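Local coordinates for Cj0977 (PDB 3BNV), which is a sigma28-regulated, nonflagellar virulence protein of Campylobacter jejuni with a hot-dog fold, whose molecular activity the structure alone does not show, at the interface of chains A and B. Sequence-based numbering; all coordinates share one arbitrary frame. Chains: chain A/B, Cj0977.

The interface of chains A and B. Residues chain A 31, 36, 71-72, 75-76, 79; chain B 66-68, 96.
The ring of B:Phe66 enters a slot in chain A between A:Leu31 and A:Asn75, and this is the tightly packed part of the contact. The site belongs to the two-fold interface that joins two hot-dog-fold subunits in the deposited assembly, probably the functional dimer, and its twin lies across the axis. B:Phe66 comes from the loop just before helix 68-82; with its CG anti to the backbone N (chi1 -166°), the ring projects toward helix 67-82 of chain A. A methyl of A:Leu31, CD1, sits over the centre of one face, 3.9 Å from CZ of B:Phe66, a CH-pi contact for which a branched aliphatic side chain is well suited. The side chains of A:Asn75 and B:Phe66 meet tip to tip, and the amide nitrogen ND2 stands over the rim of the opposite face, the two planes 22° apart. A flat amide suits this place because it can lie against an aromatic face and still offer its oxygen to a polar partner. At the ring's edge, in its plane, lie the backbone O of A:Ala72 and N of A:Tyr76.

Beside the ring, small residues let the chains come close: the methyl CB of B:Ala68 reaches CA of A:Ala72 at 3.4 Å. The same methyl lies 3.7 Å from CD1 of A:Phe71. Farther along, packing thins to a tip-to-tip touch, CZ of A:Phe71 meeting CZ of B:Phe96 at 3.8 Å.

The other margin is polar and hydrated. The side chain of A:Gln79 slides past B:Phe66 in the opposite direction, its amide plane nearly parallel to the ring, and makes a weak hydrogen bond to OD1 of A:Asn75. A water bridges the chains, 3.2 Å from A:Asn75 OD1. The short side chain of B:Asp67 keeps OD1 near its own backbone N, so both can bind this water, OD1 at 2.7 Å. The backbone N-H of B:Asp67 points at the water oxygen, 159° at H.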
# COMPACT_ATOMS: atom_id res chain seq x y z
N LEU A 31 8.20 11.19 3.01
CA LEU A 31 7.55 9.92 3.31
C LEU A 31 8.04 9.35 4.64
O LEU A 31 9.22 9.43 4.95
CB LEU A 31 7.86 8.91 2.21
CG LEU A 31 6.77 7.94 1.77
CD1 LEU A 31 7.45 6.71 1.14
CD2 LEU A 31 5.83 7.54 2.88
N ALA A 36 7.31 2.66 5.08
CA ALA A 36 7.51 2.28 3.69
C ALA A 36 8.90 1.71 3.43
O ALA A 36 9.20 1.28 2.33
CB ALA A 36 7.23 3.44 2.77
N PHE A 71 3.10 -3.45 -0.18
CA PHE A 71 2.84 -2.62 -1.35
C PHE A 71 3.46 -1.25 -1.14
O PHE A 71 4.16 -0.74 -2.00
CB PHE A 71 1.35 -2.48 -1.64
CG PHE A 71 1.04 -1.60 -2.86
CD1 PHE A 71 0.80 -0.25 -2.72
CD2 PHE A 71 1.00 -2.13 -4.14
CE1 PHE A 71 0.51 0.54 -3.83
CE2 PHE A 71 0.73 -1.33 -5.24
CZ PHE A 71 0.48 0.00 -5.08
N ALA A 72 3.26 -0.66 0.03
CA ALA A 72 3.87 0.62 0.28
C ALA A 72 5.35 0.58 -0.02
O ALA A 72 5.87 1.46 -0.68
CB ALA A 72 3.62 1.06 1.69
N ASN A 75 5.90 0.47 -3.68
CA ASN A 75 5.52 1.75 -4.22
C ASN A 75 6.69 2.74 -4.05
O ASN A 75 7.06 3.50 -4.96
CB ASN A 75 4.25 2.18 -3.50
CG ASN A 75 3.68 3.48 -4.00
OD1 ASN A 75 4.32 4.23 -4.76
ND2 ASN A 75 2.48 3.79 -3.54
N TYR A 76 7.31 2.72 -2.89
CA TYR A 76 8.42 3.62 -2.62
C TYR A 76 9.65 3.29 -3.49
O TYR A 76 10.15 4.14 -4.21
CB TYR A 76 8.68 3.62 -1.12
CG TYR A 76 9.72 4.57 -0.59
CD1 TYR A 76 10.52 4.20 0.46
CD2 TYR A 76 9.86 5.84 -1.10
CE1 TYR A 76 11.47 5.06 0.98
CE2 TYR A 76 10.83 6.71 -0.58
CZ TYR A 76 11.62 6.31 0.45
OH TYR A 76 12.57 7.16 0.98
N GLN A 79 9.26 4.22 -7.19
CA GLN A 79 9.50 5.62 -7.45
C GLN A 79 10.96 5.97 -7.31
O GLN A 79 11.47 6.77 -8.06
CB GLN A 79 8.65 6.51 -6.57
CG GLN A 79 7.16 6.37 -6.80
CD GLN A 79 6.41 7.57 -6.30
OE1 GLN A 79 6.52 8.65 -6.86
NE2 GLN A 79 5.66 7.41 -5.22
N PHE B 66 0.82 9.72 -0.26
CA PHE B 66 1.48 8.56 -0.84
C PHE B 66 0.41 7.57 -1.29
O PHE B 66 -0.52 7.28 -0.54
CB PHE B 66 2.44 7.95 0.18
CG PHE B 66 3.40 6.96 -0.40
CD1 PHE B 66 3.49 5.68 0.12
CD2 PHE B 66 4.20 7.30 -1.48
CE1 PHE B 66 4.36 4.75 -0.44
CE2 PHE B 66 5.06 6.39 -2.03
CZ PHE B 66 5.14 5.11 -1.51
N ASP B 67 0.53 7.08 -2.51
CA ASP B 67 -0.52 6.26 -3.11
C ASP B 67 -0.83 4.98 -2.37
O ASP B 67 -1.96 4.49 -2.39
CB ASP B 67 -0.21 6.00 -4.58
CG ASP B 67 -0.22 7.30 -5.41
OD1 ASP B 67 0.74 7.56 -6.19
OD2 ASP B 67 -1.18 8.09 -5.25
N ALA B 68 0.15 4.43 -1.67
CA ALA B 68 -0.03 3.15 -1.03
C ALA B 68 -1.08 3.23 0.07
O ALA B 68 -1.68 2.22 0.43
CB ALA B 68 1.27 2.69 -0.47
N PHE B 96 -4.87 4.11 -10.22
CA PHE B 96 -4.96 5.32 -9.40
C PHE B 96 -5.17 6.49 -10.36
O PHE B 96 -4.21 6.96 -10.98
CB PHE B 96 -3.68 5.57 -8.59
CG PHE B 96 -3.22 4.41 -7.77
CD1 PHE B 96 -2.52 3.36 -8.35
CD2 PHE B 96 -3.49 4.35 -6.39
CE1 PHE B 96 -2.10 2.29 -7.60
CE2 PHE B 96 -3.08 3.27 -5.62
CZ PHE B 96 -2.38 2.24 -6.24
O HOH W 1 2.91 7.11 -4.66